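Local coordinates for Thiol:disulfide interchange protein DsbA (Pseudomonas aeruginosa, PDB 4ZL8) that probably introduces disulfide bonds into other periplasmic proteins by passing on its own redox-active disulfide, as a thioredoxin-fold oxidoreductase, at residues 11-16 / 161-166; 31-36 / 60-65; 38-43 / 152-157; 74-79 / 136-141. The protein carries 1 engineered substitution. All coordinates share one frame; numbering follows the deposited sequence.

Contact 1: residues 11-16 / 161-166; sequences EYVELS and KYRFDI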
loop_
_atom_site.group_PDB
_atom_site.type_symbol
_atom_site.label_atom_id
_atom_site.label_comp_id
_atom_site.label_asym_id
_atom_site.label_seq_id
_atom_site.Cartn_x
_atom_site.Cartn_y
_atom_site.Cartn_z
ATOM N N GLU A 11 -17.777 -8.496 -7.309
ATOM C CA GLU A 11 -16.979 -8.161 -6.144
ATOM C C GLU A 11 -15.539 -7.773 -6.515
ATOM O O GLU A 11 -14.868 -7.091 -5.775
ATOM C CB GLU A 11 -16.969 -9.326 -5.145
ATOM C CG GLU A 11 -18.331 -9.724 -4.600
ATOM C CD GLU A 11 -18.996 -10.803 -5.421
ATOM O OE1 GLU A 11 -18.557 -11.092 -6.551
ATOM O OE2 GLU A 11 -19.969 -11.415 -4.925
ATOM N N TYR A 12 -15.074 -8.246 -7.665
ATOM C CA TYR A 12 -13.759 -7.902 -8.199
ATOM C C TYR A 12 -13.851 -7.823 -9.712
ATOM O O TYR A 12 -14.795 -8.345 -10.298
ATOM C CB TYR A 12 -12.697 -8.951 -7.812
ATOM C CG TYR A 12 -12.873 -10.305 -8.465
ATOM C CD1 TYR A 12 -12.130 -10.674 -9.582
ATOM C CD2 TYR A 12 -13.766 -11.229 -7.945
ATOM C CE1 TYR A 12 -12.303 -11.909 -10.168
ATOM C CE2 TYR A 12 -13.950 -12.468 -8.524
ATOM C CZ TYR A 12 -13.206 -12.812 -9.631
ATOM O OH TYR A 12 -13.379 -14.047 -10.219
ATOM N N VAL A 13 -12.839 -7.200 -10.322
ATOM C CA VAL A 13 -12.722 -7.249 -11.773
ATOM C C VAL A 13 -11.354 -7.805 -12.138
ATOM O O VAL A 13 -10.393 -7.638 -11.399
ATOM C CB VAL A 13 -12.924 -5.859 -12.429
ATOM C CG1 VAL A 13 -14.287 -5.315 -12.121
ATOM C CG2 VAL A 13 -11.818 -4.876 -12.011
ATOM N N GLU A 14 -11.294 -8.456 -13.289
ATOM C CA GLU A 14 -10.020 -8.893 -13.847
ATOM C C GLU A 14 -9.492 -7.821 -14.804
ATOM O O GLU A 14 -10.209 -7.340 -15.689
ATOM C CB GLU A 14 -10.174 -10.222 -14.575
ATOM C CG GLU A 14 -8.834 -10.798 -14.969
ATOM C CD GLU A 14 -8.900 -12.251 -15.374
ATOM O OE1 GLU A 14 -8.029 -12.660 -16.170
ATOM O OE2 GLU A 14 -9.807 -12.976 -14.893
ATOM N N LEU A 15 -8.243 -7.422 -14.605
ATOM C CA LEU A 15 -7.620 -6.464 -15.501
ATOM C C LEU A 15 -7.358 -7.132 -16.852
ATOM O O LEU A 15 -6.706 -8.182 -16.901
ATOM C CB LEU A 15 -6.311 -5.968 -14.877
ATOM C CG LEU A 15 -6.433 -5.268 -13.525
ATOM C CD1 LEU A 15 -5.080 -4.863 -13.002
ATOM C CD2 LEU A 15 -7.323 -4.040 -13.641
ATOM N N SER A 16 -7.820 -6.523 -17.943
ATOM C CA SER A 16 -7.633 -7.104 -19.258
ATOM C C SER A 16 -6.150 -7.097 -19.672
ATOM O O SER A 16 -5.736 -7.927 -20.501
ATOM C CB SER A 16 -8.511 -6.434 -20.306
ATOM O OG SER A 16 -8.099 -5.117 -20.603
ATOM N N LYS A 161 -3.609 -8.762 -11.296
ATOM C CA LYS A 161 -4.680 -9.276 -12.147
ATOM C C LYS A 161 -6.089 -8.913 -11.687
ATOM O O LYS A 161 -6.984 -8.838 -12.527
ATOM C CB LYS A 161 -4.594 -10.822 -12.217
ATOM C CG LYS A 161 -3.476 -11.348 -13.088
ATOM C CD LYS A 161 -3.424 -12.872 -13.034
ATOM C CE LYS A 161 -2.083 -13.387 -13.522
ATOM N NZ LYS A 161 -1.878 -14.836 -13.262
ATOM N N TYR A 162 -6.323 -8.813 -10.380
ATOM C CA TYR A 162 -7.687 -8.687 -9.862
ATOM C C TYR A 162 -7.772 -7.455 -8.983
ATOM O O TYR A 162 -6.988 -7.313 -8.036
ATOM C CB TYR A 162 -8.085 -9.914 -9.031
ATOM C CG TYR A 162 -7.803 -11.228 -9.691
ATOM C CD1 TYR A 162 -8.563 -11.675 -10.756
ATOM C CD2 TYR A 162 -6.760 -12.025 -9.244
ATOM C CE1 TYR A 162 -8.294 -12.900 -11.361
ATOM C CE2 TYR A 162 -6.483 -13.226 -9.838
ATOM C CZ TYR A 162 -7.254 -13.652 -10.891
ATOM O OH TYR A 162 -7.006 -14.853 -11.489
ATOM N N ARG A 163 -8.730 -6.571 -9.273
ATOM C CA ARG A 163 -8.880 -5.331 -8.504
ATOM C C ARG A 163 -10.199 -5.339 -7.767
ATOM O O ARG A 163 -11.224 -5.718 -8.330
ATOM C CB ARG A 163 -8.790 -4.118 -9.430
ATOM C CG ARG A 163 -8.729 -2.784 -8.713
ATOM C CD ARG A 163 -8.823 -1.601 -9.676
ATOM N NE ARG A 163 -10.113 -1.538 -10.329
ATOM C CZ ARG A 163 -10.310 -1.296 -11.619
ATOM N NH1 ARG A 163 -11.539 -1.250 -12.078
ATOM N NH2 ARG A 163 -9.291 -1.119 -12.466
ATOM N N PHE A 164 -10.174 -4.906 -6.513
ATOM C CA PHE A 164 -11.388 -4.875 -5.694
ATOM C C PHE A 164 -11.209 -3.896 -4.549
ATOM O O PHE A 164 -10.092 -3.506 -4.236
ATOM C CB PHE A 164 -11.776 -6.273 -5.189
ATOM C CG PHE A 164 -10.679 -7.023 -4.482
ATOM C CD1 PHE A 164 -9.685 -7.660 -5.212
ATOM C CD2 PHE A 164 -10.659 -7.138 -3.080
ATOM C CE1 PHE A 164 -8.684 -8.379 -4.579
ATOM C CE2 PHE A 164 -9.661 -7.877 -2.449
ATOM C CZ PHE A 164 -8.672 -8.482 -3.204
ATOM N N ASP A 165 -12.311 -3.465 -3.948
ATOM C CA ASP A 165 -12.194 -2.569 -2.808
ATOM C C ASP A 165 -13.206 -2.960 -1.747
ATOM O O ASP A 165 -13.900 -3.974 -1.900
ATOM C CB ASP A 165 -12.269 -1.090 -3.232
ATOM C CG ASP A 165 -13.554 -0.722 -3.929
ATOM O OD1 ASP A 165 -14.620 -1.246 -3.582
ATOM O OD2 ASP A 165 -13.522 0.198 -4.788
ATOM N N ILE A 166 -13.288 -2.211 -0.659
ATOM C CA ILE A 166 -14.128 -2.630 0.443
ATOM C C ILE A 166 -15.585 -2.623 0.018
ATOM O O ILE A 166 -16.363 -3.504 0.387
ATOM C CB ILE A 166 -13.872 -1.785 1.700
ATOM C CG1 ILE A 166 -12.424 -2.001 2.178
ATOM C CG2 ILE A 166 -14.871 -2.137 2.784
ATOM C CD1 ILE A 166 -11.982 -1.077 3.293
#

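Contact 2: residues 31-36 / 60-65; sequences ELFWYG and FVRLPA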
loop_
_atom_site.group_PDB
_atom_site.type_symbol
_atom_site.label_atom_id
_atom_site.label_comp_id
_atom_site.label_asym_id
_atom_site.label_seq_id
_atom_site.Cartn_x
_atom_site.Cartn_y
_atom_site.Cartn_z
ATOM N N GLU A 31 -2.049 -3.414 -1.362
ATOM C CA GLU A 31 -3.026 -2.447 -0.873
ATOM C C GLU A 31 -2.563 -1.070 -1.316
ATOM O O GLU A 31 -1.518 -0.594 -0.867
ATOM C CB GLU A 31 -3.163 -2.471 0.654
ATOM C CG GLU A 31 -4.267 -1.522 1.106
ATOM C CD GLU A 31 -4.183 -1.043 2.533
ATOM O OE1 GLU A 31 -3.182 -1.232 3.230
ATOM O OE2 GLU A 31 -5.167 -0.374 2.954
ATOM N N LEU A 32 -3.312 -0.446 -2.221
ATOM C CA LEU A 32 -3.066 0.967 -2.546
ATOM C C LEU A 32 -3.728 1.815 -1.469
ATOM O O LEU A 32 -4.890 1.569 -1.104
ATOM C CB LEU A 32 -3.580 1.332 -3.936
ATOM C CG LEU A 32 -2.804 0.669 -5.096
ATOM C CD1 LEU A 32 -3.563 -0.533 -5.556
ATOM C CD2 LEU A 32 -2.588 1.641 -6.256
ATOM N N PHE A 33 -2.973 2.777 -0.949
ATOM C CA PHE A 33 -3.437 3.513 0.225
ATOM C C PHE A 33 -2.850 4.923 0.200
ATOM O O PHE A 33 -1.983 5.246 -0.593
ATOM C CB PHE A 33 -3.015 2.786 1.516
ATOM C CG PHE A 33 -1.626 3.099 1.934
ATOM C CD1 PHE A 33 -0.546 2.664 1.181
ATOM C CD2 PHE A 33 -1.378 3.836 3.074
ATOM C CE1 PHE A 33 0.730 2.993 1.547
ATOM C CE2 PHE A 33 -0.093 4.165 3.432
ATOM C CZ PHE A 33 0.951 3.724 2.685
ATOM N N TRP A 34 -3.336 5.755 1.108
ATOM C CA TRP A 34 -2.712 7.019 1.449
ATOM C C TRP A 34 -2.756 7.099 2.973
ATOM O O TRP A 34 -3.784 6.835 3.587
ATOM C CB TRP A 34 -3.469 8.186 0.778
ATOM C CG TRP A 34 -3.197 9.555 1.310
ATOM C CD1 TRP A 34 -1.987 10.090 1.656
ATOM C CD2 TRP A 34 -4.181 10.565 1.585
ATOM N NE1 TRP A 34 -2.163 11.371 2.123
ATOM C CE2 TRP A 34 -3.497 11.682 2.094
ATOM C CE3 TRP A 34 -5.568 10.634 1.438
ATOM C CZ2 TRP A 34 -4.147 12.849 2.466
ATOM C CZ3 TRP A 34 -6.223 11.804 1.821
ATOM C CH2 TRP A 34 -5.508 12.890 2.324
ATOM N N TYR A 35 -1.658 7.500 3.590
ATOM C CA TYR A 35 -1.627 7.644 5.043
ATOM C C TYR A 35 -2.731 8.552 5.591
ATOM O O TYR A 35 -3.187 8.343 6.718
ATOM C CB TYR A 35 -0.298 8.206 5.510
ATOM C CG TYR A 35 0.901 7.283 5.570
ATOM C CD1 TYR A 35 0.898 6.116 6.328
ATOM C CD2 TYR A 35 2.095 7.656 4.983
ATOM C CE1 TYR A 35 2.028 5.325 6.431
ATOM C CE2 TYR A 35 3.222 6.883 5.077
ATOM C CZ TYR A 35 3.201 5.732 5.816
ATOM O OH TYR A 35 4.372 5.017 5.888
ATOM N N GLY A 36 -3.142 9.569 4.832
ATOM C CA GLY A 36 -4.135 10.521 5.290
ATOM C C GLY A 36 -5.585 10.119 5.039
ATOM O O GLY A 36 -6.489 10.856 5.396
ATOM N N PHE A 60 2.871 -9.513 0.331
ATOM C CA PHE A 60 1.999 -8.387 0.611
ATOM C C PHE A 60 2.811 -7.110 0.583
ATOM O O PHE A 60 3.874 -7.015 1.203
ATOM C CB PHE A 60 1.348 -8.537 1.984
ATOM C CG PHE A 60 0.542 -7.342 2.389
ATOM C CD1 PHE A 60 -0.714 -7.138 1.879
ATOM C CD2 PHE A 60 1.070 -6.418 3.261
ATOM C CE1 PHE A 60 -1.443 -6.012 2.244
ATOM C CE2 PHE A 60 0.357 -5.301 3.621
ATOM C CZ PHE A 60 -0.880 -5.099 3.112
ATOM N N VAL A 61 2.281 -6.107 -0.105
ATOM C CA VAL A 61 2.917 -4.809 -0.097
ATOM C C VAL A 61 1.884 -3.712 -0.139
ATOM O O VAL A 61 0.801 -3.861 -0.678
ATOM C CB VAL A 61 3.876 -4.647 -1.248
ATOM C CG1 VAL A 61 3.130 -4.724 -2.543
ATOM C CG2 VAL A 61 4.668 -3.348 -1.123
ATOM N N ARG A 62 2.250 -2.607 0.489
ATOM C CA ARG A 62 1.486 -1.408 0.352
ATOM C C ARG A 62 2.107 -0.565 -0.727
ATOM O O ARG A 62 3.324 -0.526 -0.886
ATOM C CB ARG A 62 1.442 -0.604 1.640
ATOM C CG ARG A 62 0.458 -1.155 2.647
ATOM C CD ARG A 62 0.219 -0.170 3.772
ATOM N NE ARG A 62 -0.669 -0.773 4.753
ATOM C CZ ARG A 62 -0.286 -1.667 5.649
ATOM N NH1 ARG A 62 0.982 -2.035 5.732
ATOM N NH2 ARG A 62 -1.188 -2.168 6.482
ATOM N N LEU A 63 1.253 0.114 -1.471
ATOM C CA LEU A 63 1.695 1.017 -2.520
ATOM C C LEU A 63 0.967 2.343 -2.324
ATOM O O LEU A 63 -0.259 2.368 -2.299
ATOM C CB LEU A 63 1.319 0.453 -3.885
ATOM C CG LEU A 63 1.934 1.179 -5.084
ATOM C CD1 LEU A 63 3.445 0.980 -5.162
ATOM C CD2 LEU A 63 1.227 0.666 -6.340
ATOM N N PRO A 64 1.725 3.434 -2.174
ATOM C CA PRO A 64 1.046 4.712 -1.974
ATOM C C PRO A 64 0.436 5.197 -3.266
ATOM O O PRO A 64 1.076 5.116 -4.308
ATOM C CB PRO A 64 2.179 5.633 -1.547
ATOM C CG PRO A 64 3.358 5.111 -2.280
ATOM C CD PRO A 64 3.176 3.605 -2.298
ATOM N N ALA A 65 -0.789 5.710 -3.199
ATOM C CA ALA A 65 -1.469 6.304 -4.340
ATOM C C ALA A 65 -0.972 7.737 -4.451
ATOM O O ALA A 65 -1.138 8.549 -3.533
ATOM C CB ALA A 65 -2.970 6.254 -4.151
#

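Contact 3: residues 38-43 / 152-157; sequences PHCYAF and GVPTMV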
loop_
_atom_site.group_PDB
_atom_site.type_symbol
_atom_site.label_atom_id
_atom_site.label_comp_id
_atom_site.label_asym_id
_atom_site.label_seq_id
_atom_site.Cartn_x
_atom_site.Cartn_y
_atom_site.Cartn_z
ATOM N N PRO A 38 -8.944 8.456 5.636
ATOM C CA PRO A 38 -9.577 7.916 6.849
ATOM C C PRO A 38 -10.109 6.475 6.703
ATOM O O PRO A 38 -10.066 5.737 7.687
ATOM C CB PRO A 38 -10.716 8.895 7.143
ATOM C CG PRO A 38 -10.588 9.981 6.223
ATOM C CD PRO A 38 -9.559 9.710 5.192
ATOM N N HIS A 39 -10.610 6.092 5.523
ATOM C CA HIS A 39 -11.040 4.706 5.359
ATOM C C HIS A 39 -9.842 3.768 5.456
ATOM O O HIS A 39 -9.976 2.633 5.927
ATOM C CB HIS A 39 -11.734 4.473 4.025
ATOM C CG HIS A 39 -13.061 5.147 3.885
ATOM N ND1 HIS A 39 -13.980 4.773 2.924
ATOM C CD2 HIS A 39 -13.619 6.186 4.549
ATOM C CE1 HIS A 39 -15.050 5.538 3.013
ATOM N NE2 HIS A 39 -14.859 6.408 3.993
ATOM N N CYS A 40 -8.682 4.223 4.987
ATOM C CA CYS A 40 -7.467 3.428 5.051
ATOM C C CYS A 40 -7.088 3.214 6.512
ATOM O O CYS A 40 -6.797 2.088 6.946
ATOM C CB CYS A 40 -6.342 4.135 4.306
ATOM S SG CYS A 40 -6.717 4.491 2.523
ATOM N N TYR A 41 -7.115 4.287 7.297
ATOM C CA TYR A 41 -6.869 4.191 8.733
ATOM C C TYR A 41 -7.827 3.196 9.381
ATOM O O TYR A 41 -7.406 2.334 10.158
ATOM C CB TYR A 41 -6.981 5.584 9.377
ATOM C CG TYR A 41 -6.772 5.629 10.875
ATOM C CD1 TYR A 41 -5.571 5.284 11.441
ATOM C CD2 TYR A 41 -7.778 6.059 11.712
ATOM C CE1 TYR A 41 -5.376 5.334 12.803
ATOM C CE2 TYR A 41 -7.599 6.114 13.075
ATOM C CZ TYR A 41 -6.390 5.759 13.609
ATOM O OH TYR A 41 -6.195 5.794 14.972
ATOM N N ALA A 42 -9.109 3.297 9.040
ATOM C CA ALA A 42 -10.106 2.452 9.677
ATOM C C ALA A 42 -9.968 0.976 9.286
ATOM O O ALA A 42 -10.413 0.105 10.031
ATOM C CB ALA A 42 -11.486 2.947 9.341
ATOM N N PHE A 43 -9.385 0.705 8.123
ATOM C CA PHE A 43 -9.153 -0.662 7.644
ATOM C C PHE A 43 -7.951 -1.315 8.295
ATOM O O PHE A 43 -7.858 -2.552 8.328
ATOM C CB PHE A 43 -8.963 -0.602 6.129
ATOM C CG PHE A 43 -8.980 -1.936 5.402
ATOM C CD1 PHE A 43 -9.842 -2.960 5.753
ATOM C CD2 PHE A 43 -8.180 -2.089 4.284
ATOM C CE1 PHE A 43 -9.855 -4.158 5.024
ATOM C CE2 PHE A 43 -8.197 -3.270 3.553
ATOM C CZ PHE A 43 -9.045 -4.300 3.921
ATOM N N GLY A 152 -9.085 5.446 -6.499
ATOM C CA GLY A 152 -9.254 5.809 -5.113
ATOM C C GLY A 152 -8.725 4.711 -4.224
ATOM O O GLY A 152 -8.279 3.651 -4.708
ATOM N N VAL A 153 -8.767 4.962 -2.922
ATOM C CA VAL A 153 -8.171 4.086 -1.925
ATOM C C VAL A 153 -9.113 3.956 -0.728
ATOM O O VAL A 153 -9.984 4.824 -0.539
ATOM C CB VAL A 153 -6.797 4.621 -1.468
ATOM C CG1 VAL A 153 -5.800 4.559 -2.629
ATOM C CG2 VAL A 153 -6.885 6.023 -0.914
ATOM N N PRO A 154 -8.962 2.883 0.057
ATOM C CA PRO A 154 -8.066 1.742 -0.182
ATOM C C PRO A 154 -8.594 0.849 -1.297
ATOM O O PRO A 154 -9.797 0.632 -1.411
ATOM C CB PRO A 154 -8.061 1.026 1.164
ATOM C CG PRO A 154 -9.390 1.378 1.786
ATOM C CD PRO A 154 -9.737 2.752 1.305
ATOM N N THR A 155 -7.670 0.319 -2.104
ATOM C CA THR A 155 -7.997 -0.619 -3.175
ATOM C C THR A 155 -6.977 -1.727 -3.152
ATOM O O THR A 155 -5.788 -1.498 -2.928
ATOM C CB THR A 155 -7.978 0.066 -4.540
ATOM O OG1 THR A 155 -9.003 1.064 -4.585
ATOM C CG2 THR A 155 -8.212 -0.916 -5.690
ATOM N N MET A 156 -7.467 -2.941 -3.355
ATOM C CA MET A 156 -6.618 -4.125 -3.373
ATOM C C MET A 156 -6.410 -4.592 -4.811
ATOM O O MET A 156 -7.321 -4.526 -5.643
ATOM C CB MET A 156 -7.305 -5.269 -2.636
ATOM C CG MET A 156 -7.727 -4.968 -1.217
ATOM S SD MET A 156 -6.363 -4.485 -0.138
ATOM C CE MET A 156 -5.288 -5.880 -0.247
ATOM N N VAL A 157 -5.198 -5.079 -5.086
ATOM C CA VAL A 157 -4.909 -5.767 -6.342
ATOM C C VAL A 157 -4.160 -7.050 -6.027
ATOM O O VAL A 157 -3.128 -7.032 -5.351
ATOM C CB VAL A 157 -4.093 -4.912 -7.360
ATOM C CG1 VAL A 157 -3.864 -5.701 -8.644
ATOM C CG2 VAL A 157 -4.791 -3.594 -7.651
#

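Contact 4: residues 74-79 / 136-141; sequences HGQMFL and GQMEKA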
loop_
_atom_site.group_PDB
_atom_site.type_symbol
_atom_site.label_atom_id
_atom_site.label_comp_id
_atom_site.label_asym_id
_atom_site.label_seq_id
_atom_site.Cartn_x
_atom_site.Cartn_y
_atom_site.Cartn_z
ATOM N N HIS A 74 3.005 12.435 1.204
ATOM C CA HIS A 74 2.886 11.333 2.133
ATOM C C HIS A 74 3.357 10.035 1.505
ATOM O O HIS A 74 3.924 9.167 2.205
ATOM C CB HIS A 74 1.451 11.195 2.661
ATOM C CG HIS A 74 1.099 12.205 3.697
ATOM N ND1 HIS A 74 -0.201 12.440 4.082
ATOM C CD2 HIS A 74 1.870 13.053 4.419
ATOM C CE1 HIS A 74 -0.217 13.370 5.018
ATOM N NE2 HIS A 74 1.025 13.768 5.236
ATOM N N GLY A 75 3.123 9.876 0.203
ATOM C CA GLY A 75 3.620 8.710 -0.499
ATOM C C GLY A 75 5.135 8.688 -0.582
ATOM O O GLY A 75 5.765 7.627 -0.481
ATOM N N GLN A 76 5.737 9.855 -0.746
ATOM C CA GLN A 76 7.185 9.960 -0.799
ATOM C C GLN A 76 7.793 9.639 0.585
ATOM O O GLN A 76 8.833 8.980 0.678
ATOM C CB GLN A 76 7.591 11.340 -1.307
ATOM C CG GLN A 76 9.063 11.431 -1.686
ATOM C CD GLN A 76 9.392 12.641 -2.507
ATOM O OE1 GLN A 76 8.551 13.162 -3.242
ATOM N NE2 GLN A 76 10.625 13.104 -2.397
ATOM N N MET A 77 7.117 10.029 1.661
ATOM C CA MET A 77 7.514 9.637 3.009
ATOM C C MET A 77 7.474 8.105 3.134
ATOM O O MET A 77 8.437 7.487 3.608
ATOM C CB MET A 77 6.615 10.318 4.057
ATOM C CG MET A 77 6.835 9.761 5.468
ATOM S SD MET A 77 5.980 10.669 6.766
ATOM C CE MET A 77 4.278 10.418 6.251
ATOM N N PHE A 78 6.384 7.485 2.690
ATOM C CA PHE A 78 6.269 6.025 2.735
ATOM C C PHE A 78 7.444 5.361 2.032
ATOM O O PHE A 78 8.095 4.468 2.571
ATOM C CB PHE A 78 4.969 5.566 2.079
ATOM C CG PHE A 78 4.862 4.073 1.925
ATOM C CD1 PHE A 78 4.450 3.280 2.977
ATOM C CD2 PHE A 78 5.177 3.469 0.733
ATOM C CE1 PHE A 78 4.363 1.911 2.842
ATOM C CE2 PHE A 78 5.083 2.101 0.598
ATOM C CZ PHE A 78 4.667 1.328 1.664
ATOM N N LEU A 79 7.714 5.794 0.803
ATOM C CA LEU A 79 8.765 5.162 0.018
ATOM C C LEU A 79 10.150 5.389 0.614
ATOM O O LEU A 79 11.007 4.522 0.544
ATOM C CB LEU A 79 8.729 5.631 -1.438
ATOM C CG LEU A 79 7.491 5.207 -2.198
ATOM C CD1 LEU A 79 7.391 5.932 -3.538
ATOM C CD2 LEU A 79 7.445 3.714 -2.414
ATOM N N GLY A 136 12.843 7.744 -8.730
ATOM C CA GLY A 136 12.516 6.559 -9.503
ATOM C C GLY A 136 11.412 5.728 -8.884
ATOM O O GLY A 136 10.510 5.269 -9.583
ATOM N N GLN A 137 11.461 5.529 -7.573
ATOM C CA GLN A 137 10.420 4.780 -6.901
ATOM C C GLN A 137 9.066 5.474 -7.018
ATOM O O GLN A 137 8.041 4.813 -7.168
ATOM C CB GLN A 137 10.779 4.504 -5.434
ATOM C CG GLN A 137 12.010 3.613 -5.277
ATOM C CD GLN A 137 11.782 2.246 -5.865
ATOM O OE1 GLN A 137 10.754 1.621 -5.620
ATOM N NE2 GLN A 137 12.738 1.777 -6.657
ATOM N N MET A 138 9.050 6.800 -6.899
ATOM C CA MET A 138 7.821 7.571 -7.039
ATOM C C MET A 138 7.243 7.343 -8.432
ATOM O O MET A 138 6.041 7.107 -8.603
ATOM C CB MET A 138 8.093 9.067 -6.796
ATOM C CG MET A 138 8.376 9.377 -5.347
ATOM S SD MET A 138 6.888 9.437 -4.351
ATOM C CE MET A 138 6.193 10.997 -4.898
ATOM N N GLU A 139 8.082 7.422 -9.455
ATOM C CA GLU A 139 7.589 7.245 -10.816
ATOM C C GLU A 139 7.013 5.842 -11.010
ATOM O O GLU A 139 5.984 5.639 -11.660
ATOM C CB GLU A 139 8.695 7.538 -11.846
ATOM C CG GLU A 139 8.270 7.349 -13.302
ATOM C CD GLU A 139 7.342 8.422 -13.814
ATOM O OE1 GLU A 139 7.002 9.343 -13.044
ATOM O OE2 GLU A 139 6.975 8.350 -15.001
ATOM N N LYS A 140 7.714 4.846 -10.474
ATOM C CA LYS A 140 7.227 3.477 -10.598
ATOM C C LYS A 140 5.890 3.293 -9.915
ATOM O O LYS A 140 5.006 2.632 -10.460
ATOM C CB LYS A 140 8.260 2.513 -10.034
ATOM C CG LYS A 140 9.437 2.368 -10.976
ATOM C CD LYS A 140 10.529 1.437 -10.455
ATOM C CE LYS A 140 11.681 1.294 -11.451
ATOM N NZ LYS A 140 12.830 0.533 -10.855
ATOM N N ALA A 141 5.716 3.899 -8.752
ATOM C CA ALA A 141 4.443 3.790 -8.046
ATOM C C ALA A 141 3.326 4.457 -8.821
ATOM O O ALA A 141 2.200 3.952 -8.869
ATOM C CB ALA A 141 4.562 4.355 -6.651
#

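Contact 1: residues 11-16 / 161-166
Tyr12 and Tyr162 stand side by side and point the same way, their rings turned almost at right angles (planes at 84°) and meeting obliquely, with Tyr12 CE1 3.8 Å from Tyr162 CD1. Tyr12 reaches this place with CG in the crowded position between its backbone N and carbonyl carbon (chi1 68°). Tyr12 CB packs against CB of Phe164, as the backbone dictates. Glu14, extended, runs alongside Tyr162 and brings OE2 to the edge of that ring, 3.8 Å from CE1, while Lys161 CB lies over the centre of one ring face; the phenol OH is bound by Glu186 of helix 172-188. On the sheet face opposite Glu14 and Tyr162, Val13 and Arg163 lie side by side. Val13 CG2 rests on one face of the guanidinium, 3.6 Å from Arg163 NH1, and Leu15 CD2 approaches NH2 with its chain crossing that of Arg163. The carbonyl of Tyr148 accepts a hydrogen bond from NH2 and so anchors the arginine tip. Three nearly straight backbone bonds join the strands: Val13 N to Arg163 O (3.0 Å), Arg163 N to Val13 O (2.9 Å) and Leu15 N to Lys161 O (2.8 Å). Val13 and Arg163 form the hydrogen-bonded pair, Glu14 and Tyr162 the non-hydrogen-bonded one. On the side of strand 155-158, Lys161 and Tyr162 together face Val158 in a classic beta bulge; strand 13-14 is one edge of the thioredoxin-fold sheet.

Contact 2: residues 31-36 / 60-65
The Phe33 ring carries Arg62 CD over the centre of one face, a CH-pi contact 3.9 Å from the centroid, and has Tyr35 CD1 at its edge. Tyr35 in turn takes Phe33 CE2 over one face, toward the rim. Phe60 CE2 lies over one face of the Arg62 guanidinium, toward its rim, with Arg62 NH1 in plane at the edge of the Phe60 ring. Arg62 NE bonds Glu31 OE1 at 3.0 Å, a salt bridge whose hydrogen bond is bent and weak (124°), the carboxylate and guanidinium planes being 61° apart; Arg62 NH2 pairs with Glu44. On the other sheet face, Leu32 CD2 meets Leu63 CD2 at 3.9 Å. Between these two side-chain layers the strands run parallel, bonded from Glu31 N to Val61 O, Leu63 N to Glu31 O, Phe33 N to Leu63 O, and Ala65 N to Phe33 O (2.9 Å). The pair closes the beta-alpha-beta unit built with helix 38-52, and Phe78 of helix 70-84 and Phe95 of helix 87-99 pack against Phe33.

Contact 3: residues 38-43 / 152-157
With SG anti to its carbonyl carbon and beside the backbone N (chi1 -58°), Cys40 directs its sulfur at the turn ahead of strand 155-158. Val153 has CG1 anti to its carbonyl carbon (chi1 -66°), which leaves CG2 in the crowded position between N and the carbonyl carbon, 3.8 Å from Cys40 SG. A cis peptide bond joins Val153 to Pro154, and the proline ring faces the helix: Pro154 CD lies 3.7 Å from Cys40 SG and 3.8 Å from His39 CB. One turn on, Phe43, with CG anti to its backbone N (chi1 -169°), brings CD2 obliquely to Pro154 CB at 4.4 Å. Met156, bent at each side-chain torsion, places SD at the edge of the Phe43 ring, 4.3 Å from CE2. Thr155 OG1 donates to Gly152 O at 2.7 Å, bridging the turn that holds the proline. Cys40 is disulfide-bonded to Cys37 at the start of helix 38-52, and both Val153 and Pro154 also touch Cys37. The redox-active disulfide therefore lies against a cis-proline loop, the hallmark of the thioredoxin family, and meets it through apolar contacts, with no hydrogen bond between the two segments; as in relatives, the loop probably lines the substrate-binding surface.

Contact 4: residues 74-79 / 136-141
Met138 SD is the centre of the contact, lying 3.6 Å from Gln76 CA and 3.6 Å from Leu79 CD1. Met138 CE lies across the glutamine, 3.9 Å from Gln76 CB and 3.6 Å from Gln76 OE1. Leu79 CD1 enters from the other helix as a single methyl: besides the sulfur it lies on the backbone of helix 132-148, 3.9 Å from Gln137 O, and, more loosely, on Ala141 CB at 4.5 Å. The side chains of Met138 and Gln76 cross at about a right angle, whereas Leu79 crosses Met138 obliquely. Met138 has CG anti to its carbonyl carbon and then bends at both chi2 (-78°) and chi3 (-74°), folding the thioether against helix 70-84, while Leu79 has CD1 anti to CA, which carries that methyl across to helix 132-148. Gln76 runs out with CG anti to its N, and its amide is fixed by NE2 bonding to the Tyr129 carbonyl. Further out, Leu66 touches Met138 and Ala141, Pro64 lies on Leu79, and Ile134 touches both Gln76 and Leu79. The short helical segments cross steeply, at 117° with axes 10.1 Å apart at closest approach. No hydrogen bond or salt bridge spans them, so the two helices are held here by van der Waals contact of a bent thioether and a leucine methyl, with the glutamine's polar end tied elsewhere.

Contacts 1, 2 and 3 all reach one mixed sheet, ordered 13-14, 162-165, 155-158, 27-33, 58-64, so contact 1 joins strands at one margin and contact 2 those at the other. Contact 3 lies between, about 8 Å from contact 2 and 14 Å from contact 1 (centres), and links to both through backbone bonds: Leu32 N to Thr155 O and Met156 N to Phe164 O. Contact 4, centred about 10 Å from contact 2, pairs helices 70-84 and 132-148, which follow strand 58-64 and precede strand 155-158, as part of the helical insertion typical of DsbA proteins. The redox-active helix start, between 31-36 and 60-65 in sequence, emerges directly from the sheet.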